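Local coordinates for isochorismatase family protein family (Burkholderia thailandensis, PDB 3TXY), which is of unknown specific function but is probably a hydrolase of the isochorismatase-like family of cysteine hydrolases, at residues 17-29 / 85-97. Residues are numbered along the deposited sequence; the frame is centred on the assembly and turned at random.
Sequences VAIDLQNGIVVLP and DPEWSAFAPALGV
Gln-22 and Phe-91 meet in a single beta bridge, CA to CA 4.1 Å, closed by Asn-23 N to Ala-90 O and by a nearly straight bond from Ala-92 N to Leu-21 O. In the alpha/beta fold of the isochorismatase family, the bridge joins the turn that follows strand 14-19 of the parallel sheet, where Asp-20 pairs with Lys-106, to the 85-97 segment. Leu-21, centre of an inverse gamma turn, packs its CD1 3.5 Å from Leu-95 CD1, the two side chains crossing at about a right angle. Past the bridge, Trp-88 O takes two donors from opposite faces of its carbonyl plane: Gly-24 N at 3.1 Å and Gln-22 NE2 at 3.2 Å, the latter well out of that plane. Gln-22 CG, set between the backbone N and the carbonyl carbon (chi1 67°), lets the extended chain run past Trp-88 O, and NE2 comes to rest over one face of the indole, amide and ring planes 79° apart; Thr-61 N donates to OE1, so both polar atoms of this buried amide have partners, though the NE2 bond is bent (136°). Asn-23 ND2 donates to Glu-87 O at 3.0 Å, on a lone pair in the carbonyl plane. Gly-24 CA lies 3.3 Å from Trp-88 CD1, and a water bridges Gly-24 O to Trp-88 NE1, meeting the indole at its edge, in plane.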
ATOM      1  N   VAL A  17      -3.976 -16.239   4.283  1.00  9.63           N
ATOM      2  CA  VAL A  17      -4.506 -15.466   3.159  1.00  9.25           C
ATOM      3  C   VAL A  17      -3.506 -15.567   2.007  1.00  9.07           C
ATOM      4  O   VAL A  17      -2.359 -15.155   2.150  1.00  8.84           O
ATOM      5  CB  VAL A  17      -4.714 -13.988   3.537  1.00  9.11           C
ATOM      6  CG1 VAL A  17      -5.218 -13.179   2.332  1.00  8.91           C
ATOM      7  CG2 VAL A  17      -5.692 -13.896   4.705  1.00  9.37           C
ATOM      8  N   ALA A  18      -3.941 -16.140   0.889  1.00  9.13           N
ATOM      9  CA  ALA A  18      -3.063 -16.463  -0.234  1.00  9.22           C
ATOM     10  C   ALA A  18      -3.473 -15.648  -1.446  1.00  9.22           C
ATOM     11  O   ALA A  18      -4.634 -15.720  -1.877  1.00  9.49           O
ATOM     12  CB  ALA A  18      -3.180 -17.956  -0.556  1.00  9.52           C
ATOM     13  N   ILE A  19      -2.536 -14.878  -2.006  1.00  9.38           N
ATOM     14  CA  ILE A  19      -2.867 -13.897  -3.052  1.00  9.28           C
ATOM     15  C   ILE A  19      -2.548 -14.384  -4.460  1.00  9.51           C
ATOM     16  O   ILE A  19      -1.399 -14.677  -4.766  1.00  9.49           O
ATOM     17  CB  ILE A  19      -2.104 -12.570  -2.838  1.00  9.15           C
ATOM     18  CG1 ILE A  19      -2.316 -11.987  -1.429  1.00  8.91           C
ATOM     19  CG2 ILE A  19      -2.526 -11.563  -3.896  1.00  8.96           C
ATOM     20  CD1 ILE A  19      -3.773 -11.773  -1.052  1.00  9.08           C
ATOM     21  N   ASP A  20      -3.586 -14.439  -5.306  1.00  9.87           N
ATOM     22  CA  ASP A  20      -3.489 -14.543  -6.776  1.00 10.20           C
ATOM     23  C   ASP A  20      -2.794 -15.825  -7.258  1.00 10.56           C
ATOM     24  O   ASP A  20      -2.109 -15.819  -8.279  1.00 11.00           O
ATOM     25  CB  ASP A  20      -2.807 -13.314  -7.393  1.00 10.20           C
ATOM     26  CG  ASP A  20      -3.697 -12.092  -7.401  1.00 10.14           C
ATOM     27  OD1 ASP A  20      -4.934 -12.241  -7.310  1.00 10.53           O
ATOM     28  OD2 ASP A  20      -3.161 -10.977  -7.493  1.00 10.40           O
ATOM     29  N   LEU A  21      -3.023 -16.927  -6.558  1.00 10.56           N
ATOM     30  CA  LEU A  21      -2.465 -18.215  -6.985  1.00 11.05           C
ATOM     31  C   LEU A  21      -3.407 -18.853  -8.012  1.00 11.28           C
ATOM     32  O   LEU A  21      -4.013 -19.926  -7.802  1.00 11.58           O
ATOM     33  CB  LEU A  21      -2.143 -19.088  -5.785  1.00 11.17           C
ATOM     34  CG  LEU A  21      -1.145 -18.470  -4.793  1.00 10.87           C
ATOM     35  CD1 LEU A  21      -0.895 -19.443  -3.633  1.00 11.21           C
ATOM     36  CD2 LEU A  21       0.176 -18.108  -5.460  1.00 10.72           C
ATOM     37  N   GLN A  22      -3.495 -18.142  -9.133  1.00 11.40           N
ATOM     38  CA  GLN A  22      -4.377 -18.445 -10.240  1.00 11.89           C
ATOM     39  C   GLN A  22      -3.570 -18.755 -11.498  1.00 12.61           C
ATOM     40  O   GLN A  22      -2.420 -18.308 -11.647  1.00 12.59           O
ATOM     41  CB  GLN A  22      -5.344 -17.281 -10.476  1.00 11.57           C
ATOM     42  CG  GLN A  22      -4.706 -15.989 -10.968  1.00 11.25           C
ATOM     43  CD  GLN A  22      -5.630 -14.805 -10.790  1.00 10.89           C
ATOM     44  OE1 GLN A  22      -5.953 -14.446  -9.679  1.00 10.43           O
ATOM     45  NE2 GLN A  22      -6.075 -14.225 -11.881  1.00 10.88           N
ATOM     46  N   ASN A  23      -4.172 -19.518 -12.407  1.00 13.80           N
ATOM     47  CA  ASN A  23      -3.462 -20.022 -13.575  1.00 14.62           C
ATOM     48  C   ASN A  23      -2.664 -18.949 -14.327  1.00 15.14           C
ATOM     49  O   ASN A  23      -1.520 -19.173 -14.734  1.00 16.15           O
ATOM     50  CB  ASN A  23      -4.446 -20.673 -14.547  1.00 15.11           C
ATOM     51  CG  ASN A  23      -5.111 -21.911 -13.973  1.00 15.53           C
ATOM     52  OD1 ASN A  23      -4.472 -22.706 -13.277  1.00 15.61           O
ATOM     53  ND2 ASN A  23      -6.396 -22.098 -14.292  1.00 16.04           N
ATOM     54  N   GLY A  24      -3.264 -17.778 -14.516  1.00 15.07           N
ATOM     55  CA  GLY A  24      -2.637 -16.733 -15.310  1.00 15.17           C
ATOM     56  C   GLY A  24      -1.456 -16.027 -14.651  1.00 14.75           C
ATOM     57  O   GLY A  24      -0.726 -15.297 -15.304  1.00 15.36           O
ATOM     58  N   ILE A  25      -1.290 -16.220 -13.351  1.00 14.46           N
ATOM     59  CA  ILE A  25      -0.253 -15.536 -12.590  1.00 14.37           C
ATOM     60  C   ILE A  25       0.828 -16.522 -12.119  1.00 14.48           C
ATOM     61  O   ILE A  25       2.013 -16.198 -12.162  1.00 14.45           O
ATOM     62  CB  ILE A  25      -0.901 -14.719 -11.438  1.00 14.15           C
ATOM     63  CG1 ILE A  25      -1.767 -13.601 -12.047  1.00 14.46           C
ATOM     64  CG2 ILE A  25       0.148 -14.127 -10.487  1.00 14.04           C
ATOM     65  CD1 ILE A  25      -2.727 -12.924 -11.066  1.00 14.23           C
ATOM     66  N   VAL A  26       0.442 -17.732 -11.730  1.00 14.90           N
ATOM     67  CA  VAL A  26       1.449 -18.706 -11.290  1.00 15.43           C
ATOM     68  C   VAL A  26       2.419 -19.124 -12.409  1.00 16.32           C
ATOM     69  O   VAL A  26       3.496 -19.639 -12.121  1.00 17.10           O
ATOM     70  CB  VAL A  26       0.823 -19.945 -10.615  1.00 15.53           C
ATOM     71  CG1 VAL A  26      -0.017 -19.524  -9.422  1.00 15.06           C
ATOM     72  CG2 VAL A  26       0.001 -20.761 -11.611  1.00 16.00           C
ATOM     73  N   VAL A  27       2.050 -18.919 -13.675  1.00 16.87           N
ATOM     74  CA  VAL A  27       2.913 -19.318 -14.803  1.00 17.24           C
ATOM     75  C   VAL A  27       3.924 -18.233 -15.185  1.00 16.73           C
ATOM     76  O   VAL A  27       4.769 -18.438 -16.066  1.00 16.56           O
ATOM     77  CB  VAL A  27       2.084 -19.667 -16.046  1.00 18.52           C
ATOM     78  CG1 VAL A  27       1.276 -20.935 -15.775  1.00 19.50           C
ATOM     79  CG2 VAL A  27       1.209 -18.483 -16.435  1.00 18.31           C
ATOM     80  N   LEU A  28       3.853 -17.093 -14.504  1.00 15.20           N
ATOM     81  CA  LEU A  28       4.719 -15.966 -14.801  1.00 14.98           C
ATOM     82  C   LEU A  28       6.140 -16.208 -14.258  1.00 14.86           C
ATOM     83  O   LEU A  28       6.328 -16.963 -13.295  1.00 14.86           O
ATOM     84  CB  LEU A  28       4.118 -14.691 -14.220  1.00 14.40           C
ATOM     85  CG  LEU A  28       2.793 -14.239 -14.830  1.00 14.44           C
ATOM     86  CD1 LEU A  28       2.211 -13.036 -14.085  1.00 13.86           C
ATOM     87  CD2 LEU A  28       2.974 -13.914 -16.308  1.00 15.06           C
ATOM     88  N   PRO A  29       7.148 -15.557 -14.864  1.00 14.82           N
ATOM     89  CA  PRO A  29       8.500 -15.722 -14.340  1.00 14.82           C
ATOM     90  C   PRO A  29       8.642 -14.983 -13.019  1.00 14.06           C
ATOM     91  O   PRO A  29       8.138 -13.872 -12.890  1.00 13.43           O
ATOM     92  CB  PRO A  29       9.384 -15.102 -15.432  1.00 15.29           C
ATOM     93  CG  PRO A  29       8.483 -14.114 -16.125  1.00 15.16           C
ATOM     94  CD  PRO A  29       7.126 -14.769 -16.110  1.00 15.15           C
ATOM     95  N   ASP A  85     -10.363 -14.537 -20.282  1.00 23.53           N
ATOM     96  CA  ASP A  85     -10.401 -16.000 -20.290  1.00 23.34           C
ATOM     97  C   ASP A  85     -10.752 -16.481 -18.880  1.00 22.25           C
ATOM     98  O   ASP A  85     -10.038 -16.162 -17.929  1.00 19.88           O
ATOM     99  CB  ASP A  85      -9.025 -16.533 -20.689  1.00 24.16           C
ATOM    100  CG  ASP A  85      -8.997 -18.037 -20.909  1.00 25.28           C
ATOM    101  OD1 ASP A  85      -9.870 -18.782 -20.407  1.00 25.95           O
ATOM    102  OD2 ASP A  85      -8.057 -18.475 -21.598  1.00 26.45           O
ATOM    103  N   PRO A  86     -11.839 -17.260 -18.732  1.00 21.95           N
ATOM    104  CA  PRO A  86     -12.141 -17.751 -17.383  1.00 21.64           C
ATOM    105  C   PRO A  86     -10.994 -18.554 -16.743  1.00 21.17           C
ATOM    106  O   PRO A  86     -10.858 -18.558 -15.529  1.00 19.85           O
ATOM    107  CB  PRO A  86     -13.382 -18.635 -17.598  1.00 22.17           C
ATOM    108  CG  PRO A  86     -13.998 -18.099 -18.850  1.00 22.80           C
ATOM    109  CD  PRO A  86     -12.831 -17.733 -19.717  1.00 22.56           C
ATOM    110  N   GLU A  87     -10.163 -19.208 -17.556  1.00 21.75           N
ATOM    111  CA  GLU A  87      -9.032 -19.955 -17.005  1.00 21.97           C
ATOM    112  C   GLU A  87      -7.958 -19.064 -16.377  1.00 19.73           C
ATOM    113  O   GLU A  87      -7.265 -19.492 -15.459  1.00 19.23           O
ATOM    114  CB  GLU A  87      -8.414 -20.889 -18.061  1.00 24.46           C
ATOM    115  CG  GLU A  87      -9.265 -22.122 -18.346  1.00 27.26           C
ATOM    116  CD  GLU A  87      -9.695 -22.853 -17.077  1.00 29.48           C
ATOM    117  OE1 GLU A  87      -8.808 -23.318 -16.333  1.00 32.31           O
ATOM    118  OE2 GLU A  87     -10.919 -22.951 -16.812  1.00 32.63           O
ATOM    119  N   TRP A  88      -7.854 -17.818 -16.839  1.00 18.17           N
ATOM    120  CA  TRP A  88      -6.869 -16.901 -16.309  1.00 17.06           C
ATOM    121  C   TRP A  88      -7.041 -16.669 -14.812  1.00 15.86           C
ATOM    122  O   TRP A  88      -6.050 -16.572 -14.079  1.00 15.01           O
ATOM    123  CB  TRP A  88      -6.903 -15.593 -17.100  1.00 16.91           C
ATOM    124  CG  TRP A  88      -5.883 -14.607 -16.602  1.00 16.55           C
ATOM    125  CD1 TRP A  88      -4.538 -14.516 -16.944  1.00 16.50           C
ATOM    126  CD2 TRP A  88      -6.109 -13.505 -15.657  1.00 15.79           C
ATOM    127  NE1 TRP A  88      -3.932 -13.488 -16.263  1.00 16.11           N
ATOM    128  CE2 TRP A  88      -4.815 -12.843 -15.480  1.00 15.76           C
ATOM    129  CE3 TRP A  88      -7.217 -13.024 -14.961  1.00 15.50           C
ATOM    130  CZ2 TRP A  88      -4.665 -11.732 -14.650  1.00 15.47           C
ATOM    131  CZ3 TRP A  88      -7.053 -11.934 -14.106  1.00 14.92           C
ATOM    132  CH2 TRP A  88      -5.808 -11.298 -13.957  1.00 15.24           C
ATOM    133  N   SER A  89      -8.289 -16.614 -14.350  1.00 15.26           N
ATOM    134  CA  SER A  89      -8.594 -16.340 -12.928  1.00 14.85           C
ATOM    135  C   SER A  89      -8.938 -17.584 -12.090  1.00 14.49           C
ATOM    136  O   SER A  89      -9.155 -17.454 -10.861  1.00 13.87           O
ATOM    137  CB  SER A  89      -9.738 -15.325 -12.815  1.00 14.87           C
ATOM    138  OG  SER A  89     -10.916 -15.781 -13.459  1.00 15.82           O
ATOM    139  N   ALA A  90      -8.977 -18.766 -12.721  1.00 14.48           N
ATOM    140  CA  ALA A  90      -9.200 -20.038 -12.011  1.00 14.46           C
ATOM    141  C   ALA A  90      -7.997 -20.369 -11.122  1.00 14.07           C
ATOM    142  O   ALA A  90      -6.860 -20.140 -11.511  1.00 13.73           O
ATOM    143  CB  ALA A  90      -9.446 -21.191 -13.003  1.00 14.93           C
ATOM    144  N   PHE A  91      -8.242 -20.934  -9.942  1.00 14.18           N
ATOM    145  CA  PHE A  91      -7.137 -21.298  -9.046  1.00 14.14           C
ATOM    146  C   PHE A  91      -6.294 -22.419  -9.643  1.00 14.74           C
ATOM    147  O   PHE A  91      -6.805 -23.311 -10.343  1.00 15.34           O
ATOM    148  CB  PHE A  91      -7.654 -21.694  -7.660  1.00 13.91           C
ATOM    149  CG  PHE A  91      -8.219 -20.548  -6.890  1.00 13.63           C
ATOM    150  CD1 PHE A  91      -7.380 -19.564  -6.393  1.00 13.12           C
ATOM    151  CD2 PHE A  91      -9.584 -20.435  -6.669  1.00 13.72           C
ATOM    152  CE1 PHE A  91      -7.897 -18.482  -5.692  1.00 12.81           C
ATOM    153  CE2 PHE A  91     -10.106 -19.366  -5.946  1.00 13.52           C
ATOM    154  CZ  PHE A  91      -9.256 -18.388  -5.468  1.00 12.98           C
ATOM    155  N   ALA A  92      -4.995 -22.349  -9.380  1.00 14.93           N
ATOM    156  CA  ALA A  92      -4.083 -23.422  -9.765  1.00 15.58           C
ATOM    157  C   ALA A  92      -4.587 -24.738  -9.157  1.00 16.16           C
ATOM    158  O   ALA A  92      -4.808 -24.807  -7.952  1.00 16.34           O
ATOM    159  CB  ALA A  92      -2.690 -23.103  -9.248  1.00 15.34           C
ATOM    160  N   PRO A  93      -4.777 -25.795  -9.980  1.00 16.93           N
ATOM    161  CA  PRO A  93      -5.244 -27.078  -9.411  1.00 17.10           C
ATOM    162  C   PRO A  93      -4.408 -27.591  -8.223  1.00 16.74           C
ATOM    163  O   PRO A  93      -4.970 -28.138  -7.274  1.00 16.69           O
ATOM    164  CB  PRO A  93      -5.163 -28.046 -10.593  1.00 18.00           C
ATOM    165  CG  PRO A  93      -5.269 -27.179 -11.805  1.00 18.04           C
ATOM    166  CD  PRO A  93      -4.657 -25.847 -11.446  1.00 17.45           C
ATOM    167  N   ALA A  94      -3.090 -27.393  -8.246  1.00 16.38           N
ATOM    168  CA  ALA A  94      -2.243 -27.875  -7.153  1.00 16.25           C
ATOM    169  C   ALA A  94      -2.463 -27.125  -5.845  1.00 15.79           C
ATOM    170  O   ALA A  94      -1.984 -27.554  -4.806  1.00 16.23           O
ATOM    171  CB  ALA A  94      -0.767 -27.843  -7.545  1.00 16.58           C
ATOM    172  N   LEU A  95      -3.195 -26.012  -5.886  1.00 15.48           N
ATOM    173  CA  LEU A  95      -3.477 -25.247  -4.663  1.00 15.24           C
ATOM    174  C   LEU A  95      -4.447 -25.959  -3.727  1.00 15.56           C
ATOM    175  O   LEU A  95      -4.465 -25.679  -2.542  1.00 15.82           O
ATOM    176  CB  LEU A  95      -4.025 -23.865  -5.023  1.00 14.88           C
ATOM    177  CG  LEU A  95      -4.066 -22.817  -3.913  1.00 14.73           C
ATOM    178  CD1 LEU A  95      -2.666 -22.498  -3.403  1.00 14.69           C
ATOM    179  CD2 LEU A  95      -4.738 -21.559  -4.466  1.00 14.13           C
ATOM    180  N   GLY A  96      -5.248 -26.878  -4.265  1.00 15.97           N
ATOM    181  CA  GLY A  96      -6.185 -27.667  -3.475  1.00 16.56           C
ATOM    182  C   GLY A  96      -7.304 -26.887  -2.820  1.00 16.96           C
ATOM    183  O   GLY A  96      -7.684 -27.183  -1.680  1.00 17.53           O
ATOM    184  N   VAL A  97      -7.815 -25.871  -3.511  1.00 16.76           N
ATOM    185  CA  VAL A  97      -8.901 -25.051  -2.963  1.00 17.01           C
ATOM    186  C   VAL A  97     -10.136 -25.935  -2.711  1.00 18.03           C
ATOM    187  O   VAL A  97     -10.609 -26.618  -3.631  1.00 18.85           O
ATOM    188  CB  VAL A  97      -9.257 -23.857  -3.882  1.00 16.44           C
ATOM    189  CG1 VAL A  97     -10.448 -23.098  -3.306  1.00 16.33           C
ATOM    190  CG2 VAL A  97      -8.060 -22.911  -4.041  1.00 15.55           C
TER
HETATM  191  O   HOH W   1      -1.056 -12.554 -15.613  1.00 24.56           O